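Local coordinates for fructose-1,6-bisphosphatase/inositol-1-monophosphatase (Thermotoga maritima, PDB 2P3N), which is a magnesium-dependent phosphatase of broad specificity that releases phosphate from inositol 1-phosphate and fructose 1,6-bisphosphate, at residues E118-E123 / N180-G185; D5-L10 / L108-A113; I208-G213 / G221-A226. One frame throughout, in Å; residues are numbered along the deposited sequence.

Contact 1 of 3, residues E118-E123 / N180-G185; sequences ETLYAE and NAAYVG
E118 and L120 of a strand meet A182 and Y183 of a helix in the interior of the layered alpha-beta-alpha-beta-alpha sandwich of the inositol monophosphatase fold. Helix 177-185 lies over one face of the larger sheet, and the axes of segments 118-123 and 180-185 cross at 73°, 9.1 Å apart. The side chain of Y183 spans this gap. Its CB leaves the helix across the strand rather than at it, and chi1 of -91° swings the ring back toward the sheet. Along the ring edge, CD1 passes L120 CD2 at 4.4 Å, CE1 comes within 3.3 Å of E118 OE2, and finally OH donates a hydrogen bond of 2.6 Å to that same OE2, which accepts through its syn lone pair. The oxygen lies in the plane of the ring, while the carboxylate plane is turned 68° from it. E118 suits this place because its extended chain carries a charge into a buried setting, where OE1 forms a salt bridge with R188; together the two partners probably favour the ionised form. An alanine here would be likely to leave the Y183 hydroxyl and the R188 guanidinium without the carboxylate they share, and the ring less firmly held. L120, two residues along on the same face of the strand, supplies the apolar part, for which A182 is small enough to let the backbones draw close. Beyond the contact, Y183 also packs on L91 of a second subunit, which brings this corner of the core close to a tetramer interface. Beside the ring edge, L120 CB is 4.0 Å from A182 CB, and L120 CD2 lies 3.8 Å from that methyl and 3.6 Å from the carbonyl O of A182.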
ATOM      1  N   GLU A 118      -6.204  -2.543  -5.776  1.00 25.94           N
ATOM      2  CA  GLU A 118      -7.619  -2.293  -5.939  1.00 26.49           C
ATOM      3  C   GLU A 118      -8.276  -3.557  -6.434  1.00 28.80           C
ATOM      4  O   GLU A 118      -7.873  -4.115  -7.451  1.00 31.01           O
ATOM      5  CB  GLU A 118      -7.842  -1.183  -6.948  1.00 26.00           C
ATOM      6  CG  GLU A 118      -7.193   0.120  -6.544  1.00 30.38           C
ATOM      7  CD  GLU A 118      -7.497   1.235  -7.508  1.00 33.08           C
ATOM      8  OE1 GLU A 118      -7.430   2.407  -7.074  1.00 38.08           O
ATOM      9  OE2 GLU A 118      -7.797   0.937  -8.692  1.00 32.65           O
ATOM     10  N   THR A 119      -9.274  -4.023  -5.696  1.00 28.31           N
ATOM     11  CA  THR A 119      -9.992  -5.219  -6.081  1.00 27.24           C
ATOM     12  C   THR A 119     -11.475  -4.876  -6.148  1.00 28.25           C
ATOM     13  O   THR A 119     -12.141  -4.705  -5.128  1.00 26.02           O
ATOM     14  CB  THR A 119      -9.787  -6.388  -5.082  1.00 25.40           C
ATOM     15  OG1 THR A 119      -8.391  -6.548  -4.788  1.00 25.40           O
ATOM     16  CG2 THR A 119     -10.292  -7.699  -5.712  1.00 20.88           C
ATOM     17  N   LEU A 120     -11.969  -4.765  -7.375  1.00 28.94           N
ATOM     18  CA  LEU A 120     -13.358  -4.454  -7.631  1.00 27.73           C
ATOM     19  C   LEU A 120     -14.045  -5.753  -8.042  1.00 27.71           C
ATOM     20  O   LEU A 120     -13.522  -6.499  -8.863  1.00 29.51           O
ATOM     21  CB  LEU A 120     -13.440  -3.406  -8.742  1.00 27.39           C
ATOM     22  CG  LEU A 120     -12.644  -2.154  -8.361  1.00 27.84           C
ATOM     23  CD1 LEU A 120     -11.246  -2.270  -8.925  1.00 33.52           C
ATOM     24  CD2 LEU A 120     -13.316  -0.904  -8.898  1.00 30.46           C
ATOM     25  N   TYR A 121     -15.201  -6.041  -7.456  1.00 27.41           N
ATOM     26  CA  TYR A 121     -15.920  -7.264  -7.793  1.00 26.61           C
ATOM     27  C   TYR A 121     -17.419  -7.142  -7.604  1.00 30.05           C
ATOM     28  O   TYR A 121     -17.906  -6.236  -6.937  1.00 33.04           O
ATOM     29  CB  TYR A 121     -15.416  -8.435  -6.951  1.00 23.51           C
ATOM     30  CG  TYR A 121     -15.408  -8.146  -5.476  1.00 22.43           C
ATOM     31  CD1 TYR A 121     -14.366  -7.427  -4.893  1.00 24.21           C
ATOM     32  CD2 TYR A 121     -16.470  -8.540  -4.670  1.00 25.29           C
ATOM     33  CE1 TYR A 121     -14.384  -7.105  -3.538  1.00 25.78           C
ATOM     34  CE2 TYR A 121     -16.502  -8.223  -3.315  1.00 27.86           C
ATOM     35  CZ  TYR A 121     -15.457  -7.506  -2.759  1.00 23.12           C
ATOM     36  OH  TYR A 121     -15.500  -7.185  -1.428  1.00 31.21           O
ATOM     37  N   ALA A 122     -18.149  -8.076  -8.193  1.00 32.10           N
ATOM     38  CA  ALA A 122     -19.598  -8.093  -8.089  1.00 30.87           C
ATOM     39  C   ALA A 122     -20.154  -9.458  -8.451  1.00 32.00           C
ATOM     40  O   ALA A 122     -19.734 -10.067  -9.432  1.00 33.23           O
ATOM     41  CB  ALA A 122     -20.209  -7.032  -9.008  1.00 22.71           C
ATOM     42  N   GLU A 123     -21.079  -9.941  -7.632  1.00 35.72           N
ATOM     43  CA  GLU A 123     -21.757 -11.203  -7.881  1.00 38.77           C
ATOM     44  C   GLU A 123     -23.199 -10.753  -8.191  1.00 42.29           C
ATOM     45  O   GLU A 123     -23.655  -9.721  -7.683  1.00 39.02           O
ATOM     46  CB  GLU A 123     -21.689 -12.093  -6.640  1.00 38.65           C
ATOM     47  CG  GLU A 123     -22.175 -13.507  -6.859  1.00 52.13           C
ATOM     48  CD  GLU A 123     -21.762 -14.424  -5.728  1.00 63.56           C
ATOM     49  OE1 GLU A 123     -21.931 -14.032  -4.551  1.00 66.49           O
ATOM     50  OE2 GLU A 123     -21.269 -15.538  -6.011  1.00 76.76           O
ATOM     51  N   ASN A 180     -11.153   0.059 -16.346  1.00 40.55           N
ATOM     52  CA  ASN A 180     -11.888   1.270 -16.697  1.00 42.61           C
ATOM     53  C   ASN A 180     -13.380   1.077 -16.578  1.00 44.81           C
ATOM     54  O   ASN A 180     -14.101   2.011 -16.243  1.00 45.88           O
ATOM     55  CB  ASN A 180     -11.554   1.726 -18.117  1.00 47.21           C
ATOM     56  CG  ASN A 180     -10.219   2.440 -18.202  1.00 52.42           C
ATOM     57  OD1 ASN A 180      -9.759   2.799 -19.289  1.00 61.41           O
ATOM     58  ND2 ASN A 180      -9.589   2.656 -17.052  1.00 57.24           N
ATOM     59  N   ALA A 181     -13.846  -0.132 -16.865  1.00 45.70           N
ATOM     60  CA  ALA A 181     -15.268  -0.426 -16.773  1.00 43.50           C
ATOM     61  C   ALA A 181     -15.651  -0.432 -15.308  1.00 43.21           C
ATOM     62  O   ALA A 181     -16.683   0.111 -14.923  1.00 44.29           O
ATOM     63  CB  ALA A 181     -15.561  -1.778 -17.388  1.00 49.70           C
ATOM     64  N   ALA A 182     -14.794  -1.051 -14.496  1.00 44.74           N
ATOM     65  CA  ALA A 182     -14.994  -1.164 -13.048  1.00 39.76           C
ATOM     66  C   ALA A 182     -14.951   0.194 -12.359  1.00 36.07           C
ATOM     67  O   ALA A 182     -15.612   0.402 -11.342  1.00 35.02           O
ATOM     68  CB  ALA A 182     -13.942  -2.078 -12.449  1.00 35.87           C
ATOM     69  N   TYR A 183     -14.172   1.115 -12.911  1.00 31.26           N
ATOM     70  CA  TYR A 183     -14.079   2.437 -12.335  1.00 32.00           C
ATOM     71  C   TYR A 183     -15.410   3.172 -12.424  1.00 35.27           C
ATOM     72  O   TYR A 183     -15.708   4.009 -11.577  1.00 37.52           O
ATOM     73  CB  TYR A 183     -12.978   3.241 -13.030  1.00 24.28           C
ATOM     74  CG  TYR A 183     -11.618   3.105 -12.374  1.00 24.94           C
ATOM     75  CD1 TYR A 183     -11.403   2.180 -11.341  1.00 26.16           C
ATOM     76  CD2 TYR A 183     -10.543   3.882 -12.793  1.00 22.07           C
ATOM     77  CE1 TYR A 183     -10.142   2.033 -10.742  1.00 24.79           C
ATOM     78  CE2 TYR A 183      -9.284   3.746 -12.207  1.00 22.30           C
ATOM     79  CZ  TYR A 183      -9.089   2.819 -11.186  1.00 27.16           C
ATOM     80  OH  TYR A 183      -7.838   2.670 -10.625  1.00 30.56           O
ATOM     81  N   VAL A 184     -16.215   2.870 -13.441  1.00 37.09           N
ATOM     82  CA  VAL A 184     -17.506   3.539 -13.558  1.00 40.45           C
ATOM     83  C   VAL A 184     -18.407   2.972 -12.471  1.00 40.46           C
ATOM     84  O   VAL A 184     -19.207   3.689 -11.868  1.00 41.60           O
ATOM     85  CB  VAL A 184     -18.188   3.322 -14.957  1.00 43.32           C
ATOM     86  CG1 VAL A 184     -17.158   3.400 -16.078  1.00 35.03           C
ATOM     87  CG2 VAL A 184     -18.942   2.011 -14.987  1.00 47.24           C
ATOM     88  N   GLY A 185     -18.264   1.677 -12.220  1.00 37.03           N
ATOM     89  CA  GLY A 185     -19.067   1.039 -11.196  1.00 34.51           C
ATOM     90  C   GLY A 185     -18.743   1.601  -9.826  1.00 35.23           C
ATOM     91  O   GLY A 185     -19.592   1.598  -8.944  1.00 36.13           O
TER

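Contact 2 of 3, residues D5-L10 / L108-A113; sequences DFSIKL and LGVVHA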
ATOM      1  N   ASP A   5     -15.272 -15.537  -3.553  1.00 28.04           N
ATOM      2  CA  ASP A   5     -14.150 -15.523  -2.618  1.00 27.10           C
ATOM      3  C   ASP A   5     -12.899 -16.173  -3.217  1.00 28.85           C
ATOM      4  O   ASP A   5     -11.768 -15.699  -3.026  1.00 26.91           O
ATOM      5  CB  ASP A   5     -14.555 -16.256  -1.335  1.00 26.67           C
ATOM      6  CG  ASP A   5     -13.591 -16.010  -0.190  1.00 26.70           C
ATOM      7  OD1 ASP A   5     -13.129 -16.991   0.444  1.00 24.86           O
ATOM      8  OD2 ASP A   5     -13.306 -14.828   0.077  1.00 26.07           O
ATOM      9  N   PHE A   6     -13.125 -17.277  -3.924  1.00 28.76           N
ATOM     10  CA  PHE A   6     -12.084 -18.050  -4.592  1.00 27.26           C
ATOM     11  C   PHE A   6     -11.399 -17.173  -5.629  1.00 27.44           C
ATOM     12  O   PHE A   6     -10.180 -17.160  -5.750  1.00 26.81           O
ATOM     13  CB  PHE A   6     -12.738 -19.254  -5.284  1.00 30.07           C
ATOM     14  CG  PHE A   6     -11.876 -19.923  -6.317  1.00 23.99           C
ATOM     15  CD1 PHE A   6     -10.986 -20.928  -5.961  1.00 25.20           C
ATOM     16  CD2 PHE A   6     -11.965 -19.553  -7.658  1.00 24.73           C
ATOM     17  CE1 PHE A   6     -10.191 -21.563  -6.933  1.00 26.57           C
ATOM     18  CE2 PHE A   6     -11.178 -20.175  -8.640  1.00 23.31           C
ATOM     19  CZ  PHE A   6     -10.290 -21.180  -8.279  1.00 25.21           C
ATOM     20  N   SER A   7     -12.215 -16.444  -6.376  1.00 25.93           N
ATOM     21  CA  SER A   7     -11.748 -15.560  -7.426  1.00 24.80           C
ATOM     22  C   SER A   7     -10.934 -14.402  -6.875  1.00 26.12           C
ATOM     23  O   SER A   7      -9.884 -14.051  -7.409  1.00 30.98           O
ATOM     24  CB  SER A   7     -12.953 -15.025  -8.202  1.00 30.43           C
ATOM     25  OG  SER A   7     -13.700 -16.095  -8.762  1.00 32.03           O
ATOM     26  N   ILE A   8     -11.434 -13.795  -5.808  1.00 28.56           N
ATOM     27  CA  ILE A   8     -10.747 -12.681  -5.178  1.00 24.09           C
ATOM     28  C   ILE A   8      -9.372 -13.113  -4.686  1.00 26.14           C
ATOM     29  O   ILE A   8      -8.365 -12.472  -5.007  1.00 27.41           O
ATOM     30  CB  ILE A   8     -11.556 -12.143  -3.992  1.00 24.50           C
ATOM     31  CG1 ILE A   8     -12.852 -11.512  -4.511  1.00 27.65           C
ATOM     32  CG2 ILE A   8     -10.736 -11.124  -3.206  1.00 23.43           C
ATOM     33  CD1 ILE A   8     -13.864 -11.180  -3.426  1.00 22.21           C
ATOM     34  N   LYS A   9      -9.326 -14.201  -3.924  1.00 19.47           N
ATOM     35  CA  LYS A   9      -8.063 -14.681  -3.391  1.00 21.10           C
ATOM     36  C   LYS A   9      -7.091 -15.168  -4.454  1.00 23.65           C
ATOM     37  O   LYS A   9      -5.885 -15.065  -4.284  1.00 27.23           O
ATOM     38  CB  LYS A   9      -8.330 -15.786  -2.378  1.00 20.09           C
ATOM     39  CG  LYS A   9      -9.237 -15.302  -1.274  1.00 23.84           C
ATOM     40  CD  LYS A   9      -9.392 -16.304  -0.157  1.00 17.45           C
ATOM     41  CE  LYS A   9     -10.218 -15.686   0.943  1.00 13.48           C
ATOM     42  NZ  LYS A   9     -10.597 -16.669   1.977  1.00 22.51           N
ATOM     43  N   LEU A  10      -7.623 -15.687  -5.553  1.00 25.87           N
ATOM     44  CA  LEU A  10      -6.806 -16.202  -6.649  1.00 25.08           C
ATOM     45  C   LEU A  10      -6.151 -15.054  -7.386  1.00 24.72           C
ATOM     46  O   LEU A  10      -4.952 -15.067  -7.637  1.00 26.67           O
ATOM     47  CB  LEU A  10      -7.670 -16.970  -7.649  1.00 25.94           C
ATOM     48  CG  LEU A  10      -7.237 -18.313  -8.232  1.00 24.99           C
ATOM     49  CD1 LEU A  10      -8.039 -18.516  -9.507  1.00 21.96           C
ATOM     50  CD2 LEU A  10      -5.750 -18.365  -8.531  1.00 15.11           C
ATOM     51  N   LEU A 108     -20.708 -13.578 -11.997  1.00 45.50           N
ATOM     52  CA  LEU A 108     -19.687 -13.090 -11.088  1.00 45.05           C
ATOM     53  C   LEU A 108     -18.576 -12.400 -11.864  1.00 45.02           C
ATOM     54  O   LEU A 108     -18.239 -12.801 -12.971  1.00 46.52           O
ATOM     55  CB  LEU A 108     -19.137 -14.295 -10.316  1.00 50.02           C
ATOM     56  CG  LEU A 108     -18.024 -14.261  -9.272  1.00 53.86           C
ATOM     57  CD1 LEU A 108     -17.878 -15.667  -8.720  1.00 61.33           C
ATOM     58  CD2 LEU A 108     -16.701 -13.785  -9.865  1.00 54.40           C
ATOM     59  N   GLY A 109     -18.006 -11.358 -11.274  1.00 43.69           N
ATOM     60  CA  GLY A 109     -16.924 -10.647 -11.925  1.00 40.97           C
ATOM     61  C   GLY A 109     -15.937 -10.099 -10.911  1.00 38.01           C
ATOM     62  O   GLY A 109     -16.318  -9.644  -9.837  1.00 41.64           O
ATOM     63  N   VAL A 110     -14.657 -10.161 -11.230  1.00 34.67           N
ATOM     64  CA  VAL A 110     -13.652  -9.622 -10.332  1.00 33.90           C
ATOM     65  C   VAL A 110     -12.497  -9.069 -11.153  1.00 33.71           C
ATOM     66  O   VAL A 110     -12.050  -9.694 -12.117  1.00 34.44           O
ATOM     67  CB  VAL A 110     -13.164 -10.685  -9.311  1.00 35.17           C
ATOM     68  CG1 VAL A 110     -12.997 -12.015  -9.986  1.00 51.74           C
ATOM     69  CG2 VAL A 110     -11.856 -10.242  -8.680  1.00 31.47           C
ATOM     70  N   VAL A 111     -12.060  -7.862 -10.797  1.00 31.60           N
ATOM     71  CA  VAL A 111     -10.949  -7.193 -11.477  1.00 31.42           C
ATOM     72  C   VAL A 111      -9.947  -6.825 -10.384  1.00 27.24           C
ATOM     73  O   VAL A 111     -10.314  -6.227  -9.375  1.00 27.08           O
ATOM     74  CB  VAL A 111     -11.411  -5.888 -12.210  1.00 31.92           C
ATOM     75  CG1 VAL A 111     -10.229  -5.214 -12.895  1.00 29.61           C
ATOM     76  CG2 VAL A 111     -12.466  -6.209 -13.234  1.00 31.06           C
ATOM     77  N   HIS A 112      -8.688  -7.195 -10.572  1.00 27.04           N
ATOM     78  CA  HIS A 112      -7.676  -6.889  -9.569  1.00 27.53           C
ATOM     79  C   HIS A 112      -6.442  -6.184 -10.136  1.00 25.83           C
ATOM     80  O   HIS A 112      -5.625  -6.800 -10.816  1.00 24.66           O
ATOM     81  CB  HIS A 112      -7.253  -8.167  -8.829  1.00 22.57           C
ATOM     82  CG  HIS A 112      -6.160  -7.947  -7.829  1.00 22.73           C
ATOM     83  ND1 HIS A 112      -6.309  -7.126  -6.734  1.00 18.81           N
ATOM     84  CD2 HIS A 112      -4.888  -8.414  -7.779  1.00 24.12           C
ATOM     85  CE1 HIS A 112      -5.177  -7.095  -6.053  1.00 19.40           C
ATOM     86  NE2 HIS A 112      -4.299  -7.869  -6.664  1.00 20.50           N
ATOM     87  N   ALA A 113      -6.332  -4.885  -9.850  1.00 25.44           N
ATOM     88  CA  ALA A 113      -5.199  -4.084 -10.294  1.00 27.53           C
ATOM     89  C   ALA A 113      -4.170  -4.240  -9.191  1.00 27.50           C
ATOM     90  O   ALA A 113      -4.272  -3.621  -8.133  1.00 27.83           O
ATOM     91  CB  ALA A 113      -5.603  -2.634 -10.443  1.00 22.21           C
TER
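S7 lays its CB against the CG1 methyl of V110 at 3.5 Å, closer than carbon atoms usually come, so helix and strand are tightly pressed at this point. V110 meets the helix with both branches: CG2, anti to the backbone N, reaches along to I8, where it lies 4.4 Å from CA and 4.5 Å from CG1. A beta-branched valine suits a strand position of this kind, since it presents two methyls close to the backbone, as a helix packed this near demands. Earlier along the strand, L108 CD2 comes within 3.9 Å of S7 OG. That hydroxyl is turned back beside its own backbone N (chi1 -59°) and is hydrogen-bonded to the carbonyl O of R3, one helical turn earlier; a small serine can thus be buried facing apolar groups with its polar atom satisfied. The axes run nearly parallel, 15° apart and 8.7 Å from each other. D5 and K9, one turn apart, form a salt bridge (NZ to OD1, 3.0 Å) and also bond to the backbone of R134 of a third subunit, so the helix serves core and tetramer at once. Helix 2-21 lies on the larger sheet, with S7 and V110 also touching L98 of strand 95-102, while F6 and L10 pack against helix 40-56.

Contact 3 of 3, residues I208-G213 / G221-A226; sequences IVKEAG and GKEANA
The carbonyl O of K210, the residue whose side chain stretches toward E223, accepts a hydrogen bond from G213 N at 2.9 Å. This bond belongs to the Schellman motif that closes helix 199-211, in which the amide of the residue following G213 also turns back to V209 O. Glycine fits the C-prime position because its phi is positive, 72°. From this helix end the K210 chain sets off beside its own backbone N, then bends at chi3 (-66°) to bring NZ toward the loop 221-226. E223 comes to meet it with a fully extended chain, and the two side chains cross at about a right angle. Their charged ends stop 3.8 Å apart, NZ to OE1, which makes a long salt bridge rather than a hydrogen bond. The carbonyl O of A224 lies further off, 4.4 Å from NZ. Long, flexible lysine and glutamate suit this place, since the CA atoms of K210 and E223 are as much as 10.6 Å apart. V216 of strand 215-217 touches the K210 side chain and shares a backbone hydrogen bond with A224, linking helix and loop. The small side chain of A224 is buried against F231 of strand 230-234. With E223 exposed and K210 partly so, the attraction is probably weakened by solvent, a loose electrostatic link between helix end and loop.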
ATOM      1  N   ILE A 208     -20.150  -5.786 -12.855  1.00 44.24           N
ATOM      2  CA  ILE A 208     -19.738  -4.831 -11.833  1.00 43.63           C
ATOM      3  C   ILE A 208     -20.391  -3.470 -12.042  1.00 44.38           C
ATOM      4  O   ILE A 208     -20.727  -2.789 -11.074  1.00 46.83           O
ATOM      5  CB  ILE A 208     -18.204  -4.659 -11.810  1.00 39.04           C
ATOM      6  CG1 ILE A 208     -17.556  -5.919 -11.238  1.00 27.55           C
ATOM      7  CG2 ILE A 208     -17.824  -3.433 -10.988  1.00 41.16           C
ATOM      8  CD1 ILE A 208     -16.066  -5.988 -11.456  1.00 29.70           C
ATOM      9  N   VAL A 209     -20.567  -3.069 -13.297  1.00 46.62           N
ATOM     10  CA  VAL A 209     -21.200  -1.788 -13.589  1.00 48.53           C
ATOM     11  C   VAL A 209     -22.705  -1.837 -13.323  1.00 48.46           C
ATOM     12  O   VAL A 209     -23.265  -0.933 -12.724  1.00 50.20           O
ATOM     13  CB  VAL A 209     -20.980  -1.372 -15.048  1.00 47.37           C
ATOM     14  CG1 VAL A 209     -21.685  -0.058 -15.312  1.00 40.91           C
ATOM     15  CG2 VAL A 209     -19.500  -1.237 -15.332  1.00 38.45           C
ATOM     16  N   LYS A 210     -23.353  -2.904 -13.763  1.00 51.78           N
ATOM     17  CA  LYS A 210     -24.785  -3.050 -13.572  1.00 51.16           C
ATOM     18  C   LYS A 210     -25.158  -3.303 -12.113  1.00 50.84           C
ATOM     19  O   LYS A 210     -26.167  -2.778 -11.635  1.00 50.80           O
ATOM     20  CB  LYS A 210     -25.318  -4.171 -14.473  1.00 60.42           C
ATOM     21  CG  LYS A 210     -25.013  -3.943 -15.954  1.00 70.76           C
ATOM     22  CD  LYS A 210     -25.785  -4.877 -16.879  1.00 78.65           C
ATOM     23  CE  LYS A 210     -25.378  -6.332 -16.706  1.00 83.24           C
ATOM     24  NZ  LYS A 210     -26.070  -7.216 -17.691  1.00 82.12           N
ATOM     25  N   GLU A 211     -24.363  -4.101 -11.403  1.00 48.52           N
ATOM     26  CA  GLU A 211     -24.638  -4.369  -9.990  1.00 44.12           C
ATOM     27  C   GLU A 211     -24.404  -3.104  -9.169  1.00 39.86           C
ATOM     28  O   GLU A 211     -24.884  -2.975  -8.046  1.00 38.84           O
ATOM     29  CB  GLU A 211     -23.750  -5.495  -9.465  1.00 49.57           C
ATOM     30  CG  GLU A 211     -24.276  -6.870  -9.790  1.00 58.91           C
ATOM     31  CD  GLU A 211     -25.556  -7.196  -9.040  1.00 62.56           C
ATOM     32  OE1 GLU A 211     -26.500  -7.705  -9.675  1.00 63.16           O
ATOM     33  OE2 GLU A 211     -25.620  -6.957  -7.816  1.00 62.01           O
ATOM     34  N   ALA A 212     -23.654  -2.172  -9.747  1.00 39.77           N
ATOM     35  CA  ALA A 212     -23.370  -0.891  -9.107  1.00 40.83           C
ATOM     36  C   ALA A 212     -24.368   0.122  -9.646  1.00 42.80           C
ATOM     37  O   ALA A 212     -24.109   1.328  -9.610  1.00 43.39           O
ATOM     38  CB  ALA A 212     -21.955  -0.432  -9.427  1.00 32.62           C
ATOM     39  N   GLY A 213     -25.488  -0.391 -10.171  1.00 43.86           N
ATOM     40  CA  GLY A 213     -26.561   0.437 -10.712  1.00 41.71           C
ATOM     41  C   GLY A 213     -26.352   1.164 -12.037  1.00 41.75           C
ATOM     42  O   GLY A 213     -27.218   1.933 -12.454  1.00 41.78           O
ATOM     43  N   GLY A 221     -27.486   1.179 -28.145  1.00 61.87           N
ATOM     44  CA  GLY A 221     -28.223   1.494 -26.932  1.00 59.95           C
ATOM     45  C   GLY A 221     -28.979   0.296 -26.388  1.00 58.87           C
ATOM     46  O   GLY A 221     -29.648   0.372 -25.350  1.00 56.33           O
ATOM     47  N   LYS A 222     -28.871  -0.819 -27.097  1.00 58.62           N
ATOM     48  CA  LYS A 222     -29.542  -2.044 -26.703  1.00 60.59           C
ATOM     49  C   LYS A 222     -28.652  -2.812 -25.735  1.00 62.81           C
ATOM     50  O   LYS A 222     -27.530  -3.178 -26.075  1.00 61.27           O
ATOM     51  CB  LYS A 222     -29.839  -2.886 -27.944  1.00 65.12           C
ATOM     52  CG  LYS A 222     -30.781  -2.204 -28.945  1.00 73.10           C
ATOM     53  CD  LYS A 222     -32.171  -1.997 -28.351  1.00 74.84           C
ATOM     54  CE  LYS A 222     -33.193  -1.657 -29.424  1.00 74.75           C
ATOM     55  NZ  LYS A 222     -34.589  -1.725 -28.888  1.00 71.61           N
ATOM     56  N   GLU A 223     -29.162  -3.038 -24.529  1.00 66.45           N
ATOM     57  CA  GLU A 223     -28.440  -3.746 -23.474  1.00 69.96           C
ATOM     58  C   GLU A 223     -27.451  -4.791 -23.979  1.00 72.71           C
ATOM     59  O   GLU A 223     -27.832  -5.738 -24.669  1.00 74.55           O
ATOM     60  CB  GLU A 223     -29.434  -4.403 -22.524  1.00 76.23           C
ATOM     61  CG  GLU A 223     -28.776  -5.181 -21.409  1.00 87.85           C
ATOM     62  CD  GLU A 223     -29.736  -5.491 -20.290  1.00 93.17           C
ATOM     63  OE1 GLU A 223     -29.336  -6.193 -19.339  1.00 98.10           O
ATOM     64  OE2 GLU A 223     -30.892  -5.024 -20.365  1.00 95.38           O
ATOM     65  N   ALA A 224     -26.182  -4.623 -23.612  1.00 69.50           N
ATOM     66  CA  ALA A 224     -25.125  -5.531 -24.044  1.00 64.90           C
ATOM     67  C   ALA A 224     -24.913  -6.734 -23.132  1.00 61.23           C
ATOM     68  O   ALA A 224     -25.324  -6.734 -21.975  1.00 62.42           O
ATOM     69  CB  ALA A 224     -23.819  -4.763 -24.190  1.00 65.99           C
ATOM     70  N   ASN A 225     -24.274  -7.763 -23.681  1.00 56.61           N
ATOM     71  CA  ASN A 225     -23.967  -8.980 -22.941  1.00 51.29           C
ATOM     72  C   ASN A 225     -22.493  -9.280 -23.174  1.00 49.20           C
ATOM     73  O   ASN A 225     -21.845  -8.606 -23.974  1.00 43.60           O
ATOM     74  CB  ASN A 225     -24.831 -10.154 -23.416  1.00 54.99           C
ATOM     75  CG  ASN A 225     -24.506 -10.590 -24.833  1.00 63.70           C
ATOM     76  OD1 ASN A 225     -24.593  -9.806 -25.779  1.00 77.72           O
ATOM     77  ND2 ASN A 225     -24.136 -11.855 -24.987  1.00 69.29           N
ATOM     78  N   ALA A 226     -21.969 -10.288 -22.483  1.00 49.91           N
ATOM     79  CA  ALA A 226     -20.557 -10.661 -22.587  1.00 51.03           C
ATOM     80  C   ALA A 226     -20.043 -10.850 -24.015  1.00 53.84           C
ATOM     81  O   ALA A 226     -18.830 -10.820 -24.259  1.00 52.87           O
ATOM     82  CB  ALA A 226     -20.298 -11.938 -21.769  1.00 42.88           C
TER

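How the contacts relate
Along the chain, contacts 2, 1 and 3 come in that order. Contacts 1 and 2, with centres 10 Å apart, use adjacent antiparallel strands of the larger sheet, joined by a probable hydrogen bond from V111 N to L120 O (2.8 Å). Helix 2-21 lies on one face of that sheet and helix 177-185 on the other. Helix 199-211, which carries contact 3, shares the latter side: V209 packs on A181 and V184, and I208 on V111 and A122. Contact 3 lies about 12 Å from contact 1 and 19 Å from contact 2, centre to centre. Together they cut across successive layers of the sandwich, from a subunit interface to the second sheet.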